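Local atomic coordinates of inosine-uridine preferring nucleoside hydrolase family protein (Bacillus anthracis, PDB entry 2C40), a protein that belongs to the inosine-uridine preferring nucleoside hydrolase family and holds a calcium ion and alpha-D-ribofuranose in one pocket. Residues L148-G152 with W246-T250; I189-T195 with R286-V291; T199-L204 with Y243-D247. One frame throughout, in Å; residues are numbered along the deposited sequence.

Interaction 1 (L148-G152 with W246-T250). With CA (calcium ion), chain C; RIB (alpha-D-ribofuranose), chain D.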
ATOM      1  N   LEU A 148      10.906  30.193   7.019  1.00 42.41           N
ATOM      2  CA  LEU A 148      10.298  29.098   6.250  1.00 42.02           C
ATOM      3  C   LEU A 148      11.328  27.969   6.200  1.00 40.35           C
ATOM      4  O   LEU A 148      12.437  28.188   5.796  1.00 37.75           O
ATOM      5  CB  LEU A 148      10.001  29.592   4.811  1.00 41.63           C
ATOM      6  CG  LEU A 148       8.975  28.951   3.872  1.00 43.54           C
ATOM      7  CD1 LEU A 148       9.352  29.123   2.366  1.00 44.04           C
ATOM      8  CD2 LEU A 148       8.606  27.576   4.166  1.00 42.99           C
ATOM      9  N   VAL A 149      10.918  26.772   6.584  1.00 40.69           N
ATOM     10  CA  VAL A 149      11.646  25.557   6.281  1.00 40.56           C
ATOM     11  C   VAL A 149      10.842  24.788   5.259  1.00 40.35           C
ATOM     12  O   VAL A 149       9.706  24.458   5.475  1.00 41.31           O
ATOM     13  CB  VAL A 149      11.934  24.703   7.538  1.00 40.47           C
ATOM     14  CG1 VAL A 149      12.900  23.545   7.209  1.00 39.66           C
ATOM     15  CG2 VAL A 149      12.545  25.608   8.631  1.00 40.30           C
ATOM     16  N   TRP A 150      11.464  24.529   4.120  1.00 40.58           N
ATOM     17  CA  TRP A 150      10.805  23.935   2.980  1.00 40.26           C
ATOM     18  C   TRP A 150      11.624  22.794   2.386  1.00 40.06           C
ATOM     19  O   TRP A 150      12.838  22.901   2.162  1.00 38.85           O
ATOM     20  CB  TRP A 150      10.530  25.021   1.923  1.00 40.79           C
ATOM     21  CG  TRP A 150       9.781  24.562   0.690  1.00 40.03           C
ATOM     22  CD1 TRP A 150       8.611  23.819   0.636  1.00 39.75           C
ATOM     23  CD2 TRP A 150      10.163  24.807  -0.655  1.00 40.66           C
ATOM     24  NE1 TRP A 150       8.263  23.593  -0.659  1.00 40.15           N
ATOM     25  CE2 TRP A 150       9.189  24.190  -1.482  1.00 38.92           C
ATOM     26  CE3 TRP A 150      11.238  25.487  -1.248  1.00 39.49           C
ATOM     27  CZ2 TRP A 150       9.248  24.234  -2.877  1.00 40.20           C
ATOM     28  CZ3 TRP A 150      11.311  25.527  -2.640  1.00 40.69           C
ATOM     29  CH2 TRP A 150      10.322  24.881  -3.440  1.00 41.06           C
ATOM     30  N   MET A 151      10.905  21.706   2.115  1.00 40.87           N
ATOM     31  CA  MET A 151      11.365  20.649   1.263  1.00 40.21           C
ATOM     32  C   MET A 151      11.105  21.039  -0.184  1.00 40.23           C
ATOM     33  O   MET A 151       9.975  21.037  -0.685  1.00 41.57           O
ATOM     34  CB  MET A 151      10.653  19.328   1.599  1.00 40.33           C
ATOM     35  CG  MET A 151      11.403  18.063   1.022  1.00 42.01           C
ATOM     36  SD  MET A 151      11.305  17.795  -0.780  1.00 43.69           S
ATOM     37  CE  MET A 151      13.012  17.627  -1.192  1.00 43.26           C
ATOM     38  N   GLY A 152      12.162  21.364  -0.884  1.00 40.75           N
ATOM     39  CA  GLY A 152      12.049  21.710  -2.297  1.00 40.96           C
ATOM     40  C   GLY A 152      13.415  21.936  -2.912  1.00 41.50           C
ATOM     41  O   GLY A 152      14.432  22.127  -2.211  1.00 40.51           O
ATOM     42  N   TRP A 246      12.592  12.778   2.739  1.00 45.16           N
ATOM     43  CA  TRP A 246      12.803  14.201   2.546  1.00 46.13           C
ATOM     44  C   TRP A 246      11.999  15.078   3.459  1.00 44.76           C
ATOM     45  O   TRP A 246      12.538  15.986   4.058  1.00 44.66           O
ATOM     46  CB  TRP A 246      12.435  14.591   1.144  1.00 47.92           C
ATOM     47  CG  TRP A 246      13.395  14.128   0.191  1.00 49.70           C
ATOM     48  CD1 TRP A 246      14.625  14.634  -0.019  1.00 50.59           C
ATOM     49  CD2 TRP A 246      13.221  13.058  -0.717  1.00 49.66           C
ATOM     50  NE1 TRP A 246      15.257  13.921  -1.006  1.00 51.41           N
ATOM     51  CE2 TRP A 246      14.413  12.952  -1.462  1.00 49.03           C
ATOM     52  CE3 TRP A 246      12.193  12.147  -0.944  1.00 51.55           C
ATOM     53  CZ2 TRP A 246      14.602  11.989  -2.465  1.00 49.98           C
ATOM     54  CZ3 TRP A 246      12.382  11.180  -1.937  1.00 51.99           C
ATOM     55  CH2 TRP A 246      13.580  11.116  -2.682  1.00 50.10           C
ATOM     56  N   ASP A 247      10.715  14.788   3.557  1.00 43.03           N
ATOM     57  CA  ASP A 247       9.814  15.568   4.396  1.00 43.14           C
ATOM     58  C   ASP A 247      10.071  15.372   5.911  1.00 42.89           C
ATOM     59  O   ASP A 247      10.005  16.326   6.686  1.00 41.20           O
ATOM     60  CB  ASP A 247       8.378  15.234   4.037  1.00 43.32           C
ATOM     61  CG  ASP A 247       8.073  15.513   2.571  1.00 45.59           C
ATOM     62  OD1 ASP A 247       8.873  16.237   1.906  1.00 47.44           O
ATOM     63  OD2 ASP A 247       7.010  15.067   2.099  1.00 47.87           O
ATOM     64  N   VAL A 248      10.385  14.131   6.296  1.00 42.83           N
ATOM     65  CA  VAL A 248      10.625  13.774   7.674  1.00 42.79           C
ATOM     66  C   VAL A 248      11.891  14.507   8.152  1.00 42.68           C
ATOM     67  O   VAL A 248      11.937  14.955   9.293  1.00 42.72           O
ATOM     68  CB  VAL A 248      10.741  12.238   7.871  1.00 42.63           C
ATOM     69  CG1 VAL A 248      11.134  11.902   9.267  1.00 44.29           C
ATOM     70  CG2 VAL A 248       9.411  11.548   7.585  1.00 43.87           C
ATOM     71  N   LEU A 249      12.887  14.614   7.280  1.00 42.27           N
ATOM     72  CA  LEU A 249      14.114  15.284   7.582  1.00 43.11           C
ATOM     73  C   LEU A 249      13.886  16.790   7.720  1.00 43.29           C
ATOM     74  O   LEU A 249      14.505  17.443   8.553  1.00 43.20           O
ATOM     75  CB  LEU A 249      15.126  15.050   6.491  1.00 43.03           C
ATOM     76  CG  LEU A 249      16.554  15.584   6.624  1.00 45.78           C
ATOM     77  CD1 LEU A 249      16.704  16.827   5.825  1.00 46.94           C
ATOM     78  CD2 LEU A 249      17.037  15.775   8.081  1.00 47.32           C
ATOM     79  N   THR A 250      13.040  17.330   6.852  1.00 42.50           N
ATOM     80  CA  THR A 250      12.620  18.732   6.911  1.00 42.75           C
ATOM     81  C   THR A 250      11.986  19.051   8.256  1.00 42.29           C
ATOM     82  O   THR A 250      12.355  20.047   8.889  1.00 41.26           O
ATOM     83  CB  THR A 250      11.626  19.067   5.769  1.00 42.80           C
ATOM     84  OG1 THR A 250      12.198  18.695   4.497  1.00 43.05           O
ATOM     85  CG2 THR A 250      11.291  20.529   5.744  1.00 42.61           C
TER
HETATM   86 CA    CA C1311       5.385  15.989   0.488  1.00 31.23          CA
HETATM   87  O5  RIB D1312      10.045  15.942  -4.510  1.00 44.29           O
HETATM   88  C5  RIB D1312       9.941  15.259  -3.229  1.00 48.59           C
HETATM   89  C4  RIB D1312       8.500  15.404  -2.734  1.00 50.48           C
HETATM   90  O4  RIB D1312       7.671  14.660  -3.652  1.00 52.51           O
HETATM   91  C3  RIB D1312       8.160  14.944  -1.301  1.00 50.30           C
HETATM   92  O3  RIB D1312       7.874  16.130  -0.490  1.00 42.52           O
HETATM   93  C2  RIB D1312       6.996  13.867  -1.447  1.00 51.77           C
HETATM   94  O2  RIB D1312       5.738  13.872  -0.624  1.00 45.22           O
HETATM   95  C1  RIB D1312       6.644  13.909  -2.956  1.00 51.66           C
HETATM   96  O   HOH W   1       5.348  16.605  -1.904  1.00 26.66           O
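Here the N-terminal turn of helix 246-255 packs on the C-terminal end of a parallel strand, at the calcium and ribofuranose pocket of the nucleoside hydrolase fold. The axes of strand 148-151 and helix 246-250 run nearly antiparallel, at 164°, with a closest approach of 8.2 Å. No hydrogen bond crosses between the segments.

The packing comes from alternate strand residues. V149 and M151 point toward the helix, and W150 points away, where its NE1 bonds to the backbone of G126. The apolar touch is V149 CG1 to T250 CG2, 3.7 Å. M151 CB lies 3.3 Å from T250 OG1. That hydroxyl is satisfied within the helix, because T250 OG1 donates to W246 O at 2.8 Å, so it can face an apolar neighbour.

M151 and W246 make a Met-aromatic contact. M151 SD is 5.0 Å from the centroid of the W246 five-membered ring, in an oblique approach, and M151 CE is 3.6 Å from W246 CD1. M151 also borders the ligand, with SD 3.8 Å from RIB C5.

D247 also serves the metal site. Its OD2 binds the calcium at 2.5 Å, beside D9, D14, T125, RIB O2 and O3 and a water. D247 OD1 lies 2.6 Å from RIB O3 and 3.2 Å from M151 CG.

Interaction 2 (I189-T195 with R286-V291); sequences IEIDLIT and RPVHVV
Apolar side chains meet on both faces of two neighbouring parallel strands of the mixed central sheet. L193 (chi1 -104°) CG meets V288 CG1 at 3.6 Å, I191 (chi1 m) CB meets V288 CG2 at 4.0 Å, and L193 CD1 reaches V290 CG2 at 4.3 Å. On the other face, I194 CD1 touches V291 (chi1 t) CG2 at 3.8 Å.

I191-L193 are extended, with phi/psi near -110/120. The axes of strands 191-194 and 286-291 cross at -39°, closest approach 4.6 Å. The parallel register pairs D192 with H289 (CA-CA 4.6 Å) on one face and L193 with V290 (CA-CA 4.8 Å) on the other. Three backbone hydrogen bonds, each 2.9 Å, follow: H289 N to I191 O, L193 N to H289 O, V291 N to L193 O. Strand 286-292 is the last parallel strand before antiparallel 261-269.

Polar side chains close the N-terminal edge. R286, with chi1 in p, hydrogen-bonds to I189 O through NH2 at 2.9 Å and NH1 at 3.2 Å. R286 NH2 also reaches P287 O at 2.8 Å. I191 CG1 lies over one guanidinium face. A water donates to E190 OE1 (3.0 Å) and P287 O (2.6 Å) and accepts from I191 N (3.1 Å). H289 (chi1 m) ND1 is hydrogen-bonded to T264 OG1 of strand 261-269. Its NE2 makes a His-carboxylate hydrogen bond, H289 NE2 to E190 OE1, 2.8 Å.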
ATOM      1  N   ILE A 189      11.695  37.062   3.728  1.00 43.31           N
ATOM      2  CA  ILE A 189      11.658  35.996   4.704  1.00 43.64           C
ATOM      3  C   ILE A 189      12.943  35.190   4.633  1.00 43.10           C
ATOM      4  O   ILE A 189      13.507  35.071   3.550  1.00 42.11           O
ATOM      5  CB  ILE A 189      10.439  35.116   4.350  1.00 44.05           C
ATOM      6  CG1 ILE A 189       9.194  35.711   5.004  1.00 43.89           C
ATOM      7  CG2 ILE A 189      10.646  33.665   4.738  1.00 45.73           C
ATOM      8  CD1 ILE A 189       7.950  35.411   4.229  1.00 49.06           C
ATOM      9  N   GLU A 190      13.403  34.654   5.771  1.00 43.03           N
ATOM     10  CA  GLU A 190      14.502  33.659   5.787  1.00 43.53           C
ATOM     11  C   GLU A 190      14.008  32.223   5.379  1.00 42.76           C
ATOM     12  O   GLU A 190      12.948  31.755   5.827  1.00 42.05           O
ATOM     13  CB  GLU A 190      15.219  33.621   7.158  1.00 43.67           C
ATOM     14  CG  GLU A 190      16.145  34.855   7.529  1.00 47.75           C
ATOM     15  CD  GLU A 190      17.123  35.283   6.394  1.00 53.00           C
ATOM     16  OE1 GLU A 190      17.992  34.471   5.988  1.00 53.04           O
ATOM     17  OE2 GLU A 190      16.994  36.431   5.878  1.00 56.78           O
ATOM     18  N   ILE A 191      14.788  31.556   4.530  1.00 42.82           N
ATOM     19  CA  ILE A 191      14.439  30.239   3.965  1.00 43.28           C
ATOM     20  C   ILE A 191      15.542  29.211   4.211  1.00 43.78           C
ATOM     21  O   ILE A 191      16.693  29.377   3.776  1.00 43.41           O
ATOM     22  CB  ILE A 191      14.178  30.296   2.422  1.00 43.80           C
ATOM     23  CG1 ILE A 191      13.145  31.381   2.080  1.00 42.89           C
ATOM     24  CG2 ILE A 191      13.693  28.970   1.887  1.00 43.95           C
ATOM     25  CD1 ILE A 191      12.772  31.411   0.691  1.00 42.16           C
ATOM     26  N   ASP A 192      15.173  28.177   4.973  1.00 43.75           N
ATOM     27  CA  ASP A 192      15.924  26.967   5.076  1.00 43.59           C
ATOM     28  C   ASP A 192      15.339  25.959   4.056  1.00 43.77           C
ATOM     29  O   ASP A 192      14.122  25.695   4.039  1.00 43.79           O
ATOM     30  CB  ASP A 192      15.868  26.403   6.505  1.00 43.79           C
ATOM     31  CG  ASP A 192      16.397  27.397   7.590  1.00 44.83           C
ATOM     32  OD1 ASP A 192      17.281  28.240   7.330  1.00 43.25           O
ATOM     33  OD2 ASP A 192      15.904  27.294   8.733  1.00 46.37           O
ATOM     34  N   LEU A 193      16.228  25.409   3.227  1.00 43.72           N
ATOM     35  CA  LEU A 193      15.896  24.458   2.139  1.00 43.81           C
ATOM     36  C   LEU A 193      16.421  23.073   2.447  1.00 42.78           C
ATOM     37  O   LEU A 193      17.634  22.902   2.611  1.00 41.89           O
ATOM     38  CB  LEU A 193      16.607  24.786   0.825  1.00 43.94           C
ATOM     39  CG  LEU A 193      15.898  25.422  -0.342  1.00 46.82           C
ATOM     40  CD1 LEU A 193      16.703  25.223  -1.619  1.00 47.41           C
ATOM     41  CD2 LEU A 193      14.470  24.905  -0.488  1.00 45.68           C
ATOM     42  N   ILE A 194      15.511  22.102   2.498  1.00 41.63           N
ATOM     43  CA  ILE A 194      15.898  20.682   2.378  1.00 42.10           C
ATOM     44  C   ILE A 194      15.707  20.276   0.884  1.00 41.80           C
ATOM     45  O   ILE A 194      14.586  20.074   0.395  1.00 41.63           O
ATOM     46  CB  ILE A 194      15.140  19.779   3.377  1.00 41.27           C
ATOM     47  CG1 ILE A 194      15.599  20.062   4.802  1.00 40.86           C
ATOM     48  CG2 ILE A 194      15.360  18.302   3.085  1.00 43.05           C
ATOM     49  CD1 ILE A 194      15.117  21.376   5.395  1.00 37.18           C
ATOM     50  N   THR A 195      16.820  20.248   0.164  1.00 42.27           N
ATOM     51  CA  THR A 195      16.860  19.866  -1.247  1.00 42.06           C
ATOM     52  C   THR A 195      16.854  18.345  -1.406  1.00 43.36           C
ATOM     53  O   THR A 195      17.099  17.613  -0.437  1.00 44.28           O
ATOM     54  CB  THR A 195      18.107  20.433  -1.916  1.00 41.00           C
ATOM     55  OG1 THR A 195      19.289  19.793  -1.363  1.00 43.24           O
ATOM     56  CG2 THR A 195      18.166  21.985  -1.743  1.00 38.14           C
ATOM     57  N   ARG A 286      18.777  35.343  -4.400  1.00 44.60           N
ATOM     58  CA  ARG A 286      18.455  35.579  -3.005  1.00 44.07           C
ATOM     59  C   ARG A 286      18.988  34.447  -2.093  1.00 43.91           C
ATOM     60  O   ARG A 286      19.144  33.286  -2.522  1.00 43.49           O
ATOM     61  CB  ARG A 286      16.953  35.756  -2.805  1.00 43.75           C
ATOM     62  CG  ARG A 286      16.130  34.506  -3.069  1.00 44.62           C
ATOM     63  CD  ARG A 286      14.895  34.451  -2.146  1.00 45.32           C
ATOM     64  NE  ARG A 286      15.287  34.129  -0.807  1.00 44.70           N
ATOM     65  CZ  ARG A 286      14.680  34.507   0.316  1.00 41.67           C
ATOM     66  NH1 ARG A 286      13.535  35.192   0.337  1.00 37.38           N
ATOM     67  NH2 ARG A 286      15.258  34.154   1.455  1.00 43.53           N
ATOM     68  N   PRO A 287      19.339  34.805  -0.850  1.00 43.66           N
ATOM     69  CA  PRO A 287      19.904  33.846   0.093  1.00 43.51           C
ATOM     70  C   PRO A 287      18.952  32.744   0.581  1.00 43.95           C
ATOM     71  O   PRO A 287      17.800  32.987   0.993  1.00 42.97           O
ATOM     72  CB  PRO A 287      20.399  34.738   1.234  1.00 44.13           C
ATOM     73  CG  PRO A 287      19.547  35.968   1.133  1.00 43.88           C
ATOM     74  CD  PRO A 287      19.364  36.182  -0.301  1.00 43.84           C
ATOM     75  N   VAL A 288      19.490  31.536   0.529  1.00 43.64           N
ATOM     76  CA  VAL A 288      18.803  30.343   0.912  1.00 44.43           C
ATOM     77  C   VAL A 288      19.828  29.507   1.681  1.00 43.92           C
ATOM     78  O   VAL A 288      20.978  29.398   1.289  1.00 43.64           O
ATOM     79  CB  VAL A 288      18.173  29.668  -0.364  1.00 44.85           C
ATOM     80  CG1 VAL A 288      18.131  28.274  -0.282  1.00 45.17           C
ATOM     81  CG2 VAL A 288      16.747  30.189  -0.593  1.00 46.78           C
ATOM     82  N   HIS A 289      19.381  28.936   2.791  1.00 43.84           N
ATOM     83  CA  HIS A 289      20.202  28.144   3.707  1.00 42.98           C
ATOM     84  C   HIS A 289      19.947  26.654   3.468  1.00 42.31           C
ATOM     85  O   HIS A 289      18.978  26.079   3.920  1.00 41.93           O
ATOM     86  CB  HIS A 289      19.872  28.564   5.145  1.00 43.25           C
ATOM     87  CG  HIS A 289      19.906  30.050   5.348  1.00 44.90           C
ATOM     88  ND1 HIS A 289      21.079  30.773   5.349  1.00 47.07           N
ATOM     89  CD2 HIS A 289      18.910  30.951   5.517  1.00 47.08           C
ATOM     90  CE1 HIS A 289      20.804  32.052   5.523  1.00 47.68           C
ATOM     91  NE2 HIS A 289      19.495  32.187   5.620  1.00 46.96           N
ATOM     92  N   VAL A 290      20.856  26.046   2.734  1.00 42.05           N
ATOM     93  CA  VAL A 290      20.701  24.725   2.207  1.00 41.74           C
ATOM     94  C   VAL A 290      21.264  23.670   3.165  1.00 41.25           C
ATOM     95  O   VAL A 290      22.432  23.704   3.542  1.00 40.42           O
ATOM     96  CB  VAL A 290      21.384  24.610   0.798  1.00 41.60           C
ATOM     97  CG1 VAL A 290      21.228  23.195   0.242  1.00 42.22           C
ATOM     98  CG2 VAL A 290      20.766  25.598  -0.183  1.00 42.73           C
ATOM     99  N   VAL A 291      20.425  22.714   3.536  1.00 41.01           N
ATOM    100  CA  VAL A 291      20.827  21.724   4.508  1.00 41.18           C
ATOM    101  C   VAL A 291      21.797  20.752   3.831  1.00 41.86           C
ATOM    102  O   VAL A 291      21.627  20.416   2.652  1.00 42.86           O
ATOM    103  CB  VAL A 291      19.617  21.014   5.092  1.00 40.79           C
ATOM    104  CG1 VAL A 291      20.006  19.769   5.923  1.00 41.76           C
ATOM    105  CG2 VAL A 291      18.824  22.005   5.931  1.00 41.14           C
TER
HETATM  106  O   HOH W   2      17.143  33.174   3.462  1.00 32.66           O

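Interaction 3 (T199-L204 with Y243-D247). With CA (calcium ion), chain C; RIB (alpha-D-ribofuranose), chain D.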
ATOM      1  N   THR A 199      19.533  15.035   1.673  1.00 47.33           N
ATOM      2  CA  THR A 199      19.174  13.799   2.334  1.00 49.27           C
ATOM      3  C   THR A 199      20.153  12.640   2.009  1.00 49.28           C
ATOM      4  O   THR A 199      19.923  11.532   2.439  1.00 50.25           O
ATOM      5  CB  THR A 199      17.719  13.488   1.949  1.00 50.04           C
ATOM      6  OG1 THR A 199      17.086  12.738   2.986  1.00 56.81           O
ATOM      7  CG2 THR A 199      17.628  12.812   0.603  1.00 49.75           C
ATOM      8  N   ASN A 200      21.259  12.930   1.309  1.00 48.67           N
ATOM      9  CA  ASN A 200      22.160  11.920   0.784  1.00 48.57           C
ATOM     10  C   ASN A 200      22.625  10.935   1.858  1.00 48.21           C
ATOM     11  O   ASN A 200      22.749   9.740   1.587  1.00 48.10           O
ATOM     12  CB  ASN A 200      23.422  12.562   0.215  1.00 49.77           C
ATOM     13  CG  ASN A 200      23.242  13.136  -1.160  1.00 52.28           C
ATOM     14  OD1 ASN A 200      22.277  12.834  -1.854  1.00 55.76           O
ATOM     15  ND2 ASN A 200      24.215  13.971  -1.586  1.00 55.51           N
ATOM     16  N   GLN A 201      22.871  11.458   3.063  1.00 47.77           N
ATOM     17  CA  GLN A 201      23.435  10.691   4.159  1.00 47.37           C
ATOM     18  C   GLN A 201      22.408   9.917   4.991  1.00 46.58           C
ATOM     19  O   GLN A 201      22.795   9.216   5.917  1.00 47.35           O
ATOM     20  CB  GLN A 201      24.334  11.603   5.054  1.00 47.50           C
ATOM     21  CG  GLN A 201      25.699  11.806   4.473  1.00 46.81           C
ATOM     22  CD  GLN A 201      26.583  12.773   5.260  1.00 49.32           C
ATOM     23  OE1 GLN A 201      26.458  12.916   6.480  1.00 52.32           O
ATOM     24  NE2 GLN A 201      27.498  13.443   4.551  1.00 49.97           N
ATOM     25  N   VAL A 202      21.123  10.024   4.656  1.00 45.64           N
ATOM     26  CA  VAL A 202      20.071   9.335   5.393  1.00 45.83           C
ATOM     27  C   VAL A 202      19.063   8.618   4.478  1.00 44.95           C
ATOM     28  O   VAL A 202      17.879   8.938   4.486  1.00 44.61           O
ATOM     29  CB  VAL A 202      19.331  10.303   6.412  1.00 46.09           C
ATOM     30  CG1 VAL A 202      20.303  10.829   7.461  1.00 45.69           C
ATOM     31  CG2 VAL A 202      18.569  11.477   5.703  1.00 47.08           C
ATOM     32  N   PRO A 203      19.544   7.651   3.666  1.00 45.56           N
ATOM     33  CA  PRO A 203      18.592   6.716   2.966  1.00 45.87           C
ATOM     34  C   PRO A 203      17.833   5.822   3.940  1.00 45.50           C
ATOM     35  O   PRO A 203      18.440   5.240   4.866  1.00 44.27           O
ATOM     36  CB  PRO A 203      19.494   5.872   2.060  1.00 45.58           C
ATOM     37  CG  PRO A 203      20.889   6.047   2.577  1.00 46.18           C
ATOM     38  CD  PRO A 203      20.949   7.361   3.331  1.00 46.16           C
ATOM     39  N   LEU A 204      16.517   5.705   3.735  1.00 46.18           N
ATOM     40  CA  LEU A 204      15.752   4.666   4.433  1.00 46.14           C
ATOM     41  C   LEU A 204      16.158   3.375   3.786  1.00 46.18           C
ATOM     42  O   LEU A 204      15.989   3.172   2.571  1.00 46.20           O
ATOM     43  CB  LEU A 204      14.254   4.797   4.316  1.00 46.79           C
ATOM     44  CG  LEU A 204      13.345   4.352   5.497  1.00 48.23           C
ATOM     45  CD1 LEU A 204      12.144   3.734   4.918  1.00 49.41           C
ATOM     46  CD2 LEU A 204      13.945   3.443   6.522  1.00 47.77           C
ATOM     47  N   TYR A 243      15.371   4.678  -0.528  1.00 53.73           N
ATOM     48  CA  TYR A 243      14.344   5.725  -0.414  1.00 52.61           C
ATOM     49  C   TYR A 243      14.763   6.771   0.631  1.00 50.52           C
ATOM     50  O   TYR A 243      15.301   6.462   1.665  1.00 48.26           O
ATOM     51  CB  TYR A 243      13.024   5.023  -0.044  1.00 53.72           C
ATOM     52  CG  TYR A 243      11.837   5.852   0.330  1.00 54.39           C
ATOM     53  CD1 TYR A 243      11.778   6.535   1.561  1.00 55.12           C
ATOM     54  CD2 TYR A 243      10.715   5.876  -0.493  1.00 55.82           C
ATOM     55  CE1 TYR A 243      10.660   7.273   1.925  1.00 55.76           C
ATOM     56  CE2 TYR A 243       9.581   6.632  -0.150  1.00 56.69           C
ATOM     57  CZ  TYR A 243       9.548   7.306   1.054  1.00 56.02           C
ATOM     58  OH  TYR A 243       8.400   7.997   1.382  1.00 57.46           O
ATOM     59  N   TYR A 244      14.465   8.021   0.343  1.00 49.08           N
ATOM     60  CA  TYR A 244      14.923   9.109   1.156  1.00 48.44           C
ATOM     61  C   TYR A 244      13.704   9.806   1.770  1.00 47.59           C
ATOM     62  O   TYR A 244      12.719  10.038   1.108  1.00 49.14           O
ATOM     63  CB  TYR A 244      15.760  10.062   0.314  1.00 47.95           C
ATOM     64  CG  TYR A 244      17.006   9.441  -0.294  1.00 49.47           C
ATOM     65  CD1 TYR A 244      16.955   8.810  -1.550  1.00 49.80           C
ATOM     66  CD2 TYR A 244      18.220   9.443   0.396  1.00 46.18           C
ATOM     67  CE1 TYR A 244      18.069   8.232  -2.096  1.00 48.20           C
ATOM     68  CE2 TYR A 244      19.344   8.873  -0.134  1.00 47.16           C
ATOM     69  CZ  TYR A 244      19.269   8.269  -1.379  1.00 49.10           C
ATOM     70  OH  TYR A 244      20.386   7.713  -1.933  1.00 49.93           O
ATOM     71  N   LEU A 245      13.826  10.147   3.043  1.00 46.86           N
ATOM     72  CA  LEU A 245      12.766  10.671   3.897  1.00 46.11           C
ATOM     73  C   LEU A 245      12.850  12.193   3.892  1.00 45.56           C
ATOM     74  O   LEU A 245      13.177  12.816   4.887  1.00 45.12           O
ATOM     75  CB  LEU A 245      12.972  10.157   5.325  1.00 46.42           C
ATOM     76  CG  LEU A 245      13.082   8.636   5.424  1.00 46.24           C
ATOM     77  CD1 LEU A 245      13.921   8.212   6.559  1.00 47.59           C
ATOM     78  CD2 LEU A 245      11.708   8.108   5.554  1.00 48.98           C
ATOM     79  N   TRP A 246      12.592  12.778   2.739  1.00 45.16           N
ATOM     80  CA  TRP A 246      12.803  14.201   2.546  1.00 46.13           C
ATOM     81  C   TRP A 246      11.999  15.078   3.459  1.00 44.76           C
ATOM     82  O   TRP A 246      12.538  15.986   4.058  1.00 44.66           O
ATOM     83  CB  TRP A 246      12.435  14.591   1.144  1.00 47.92           C
ATOM     84  CG  TRP A 246      13.395  14.128   0.191  1.00 49.70           C
ATOM     85  CD1 TRP A 246      14.625  14.634  -0.019  1.00 50.59           C
ATOM     86  CD2 TRP A 246      13.221  13.058  -0.717  1.00 49.66           C
ATOM     87  NE1 TRP A 246      15.257  13.921  -1.006  1.00 51.41           N
ATOM     88  CE2 TRP A 246      14.413  12.952  -1.462  1.00 49.03           C
ATOM     89  CE3 TRP A 246      12.193  12.147  -0.944  1.00 51.55           C
ATOM     90  CZ2 TRP A 246      14.602  11.989  -2.465  1.00 49.98           C
ATOM     91  CZ3 TRP A 246      12.382  11.180  -1.937  1.00 51.99           C
ATOM     92  CH2 TRP A 246      13.580  11.116  -2.682  1.00 50.10           C
ATOM     93  N   ASP A 247      10.715  14.788   3.557  1.00 43.03           N
ATOM     94  CA  ASP A 247       9.814  15.568   4.396  1.00 43.14           C
ATOM     95  C   ASP A 247      10.071  15.372   5.911  1.00 42.89           C
ATOM     96  O   ASP A 247      10.005  16.326   6.686  1.00 41.20           O
ATOM     97  CB  ASP A 247       8.378  15.234   4.037  1.00 43.32           C
ATOM     98  CG  ASP A 247       8.073  15.513   2.571  1.00 45.59           C
ATOM     99  OD1 ASP A 247       8.873  16.237   1.906  1.00 47.44           O
ATOM    100  OD2 ASP A 247       7.010  15.067   2.099  1.00 47.87           O
TER
HETATM  101 CA    CA C1311       5.385  15.989   0.488  1.00 31.23          CA
HETATM  102  O5  RIB D1312      10.045  15.942  -4.510  1.00 44.29           O
HETATM  103  C5  RIB D1312       9.941  15.259  -3.229  1.00 48.59           C
HETATM  104  C4  RIB D1312       8.500  15.404  -2.734  1.00 50.48           C
HETATM  105  O4  RIB D1312       7.671  14.660  -3.652  1.00 52.51           O
HETATM  106  C3  RIB D1312       8.160  14.944  -1.301  1.00 50.30           C
HETATM  107  O3  RIB D1312       7.874  16.130  -0.490  1.00 42.52           O
HETATM  108  C2  RIB D1312       6.996  13.867  -1.447  1.00 51.77           C
HETATM  109  O2  RIB D1312       5.738  13.872  -0.624  1.00 45.22           O
HETATM  110  C1  RIB D1312       6.644  13.909  -2.956  1.00 51.66           C
HETATM  111  O   HOH W   1       5.348  16.605  -1.904  1.00 26.66           O
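Y243 opens the second segment with a backbone bond. L204 N donates to Y243 O at 2.5 Å, a short and somewhat bent bond. The Y243 ring adds an apolar touch, CD1 to L204 CB at 4.1 Å.

Y244 lies beside the type I turn from T199 to V202. Its CB lies 3.3 Å from T199 CG2, and its CE2 is 3.7 Å from P203 CB. T199 O and N200 O lie at the ring edge.

L245 is the centre of an inverse gamma turn and takes the N-cap position of helix 246-255. Its CD1 meets L204 CG at 4.0 Å. F299 and F300 of helix 296-308 also pack on L245.

W246 starts the helix. T199 CG2 comes to 3.1 Å from W246 NE1, a tight contact; NE1 is hydrogen-bonded to L196 O. D247 lies beyond reach of residues 199-204 and turns to the calcium.

A single hydrogen bond crosses, at L204, and buried T199 OG1 has no partner, so the fit rests mainly on apolar and aromatic packing.

In the fold
From the N terminus, the chain first meets these contacts at 148-152, on strand 145-151. The next segment, 189-195, holds the neighbouring strand of the same sheet. The chain then passes the 199-204 loop. Interaction 3 closes the shortest loop when the chain returns at 243-247. Interaction 1 closes on the same helix start, sharing W246 and D247. Interaction 2 closes last, at 286-291, so its loop encloses interaction 3 and crosses interaction 1. W150 O and I194 N, 2.8 Å apart, probably form a hydrogen bond between interactions 1 and 2. Together the contacts join three adjacent sheet strands, helix 246-255 and the loop before helix 206-214.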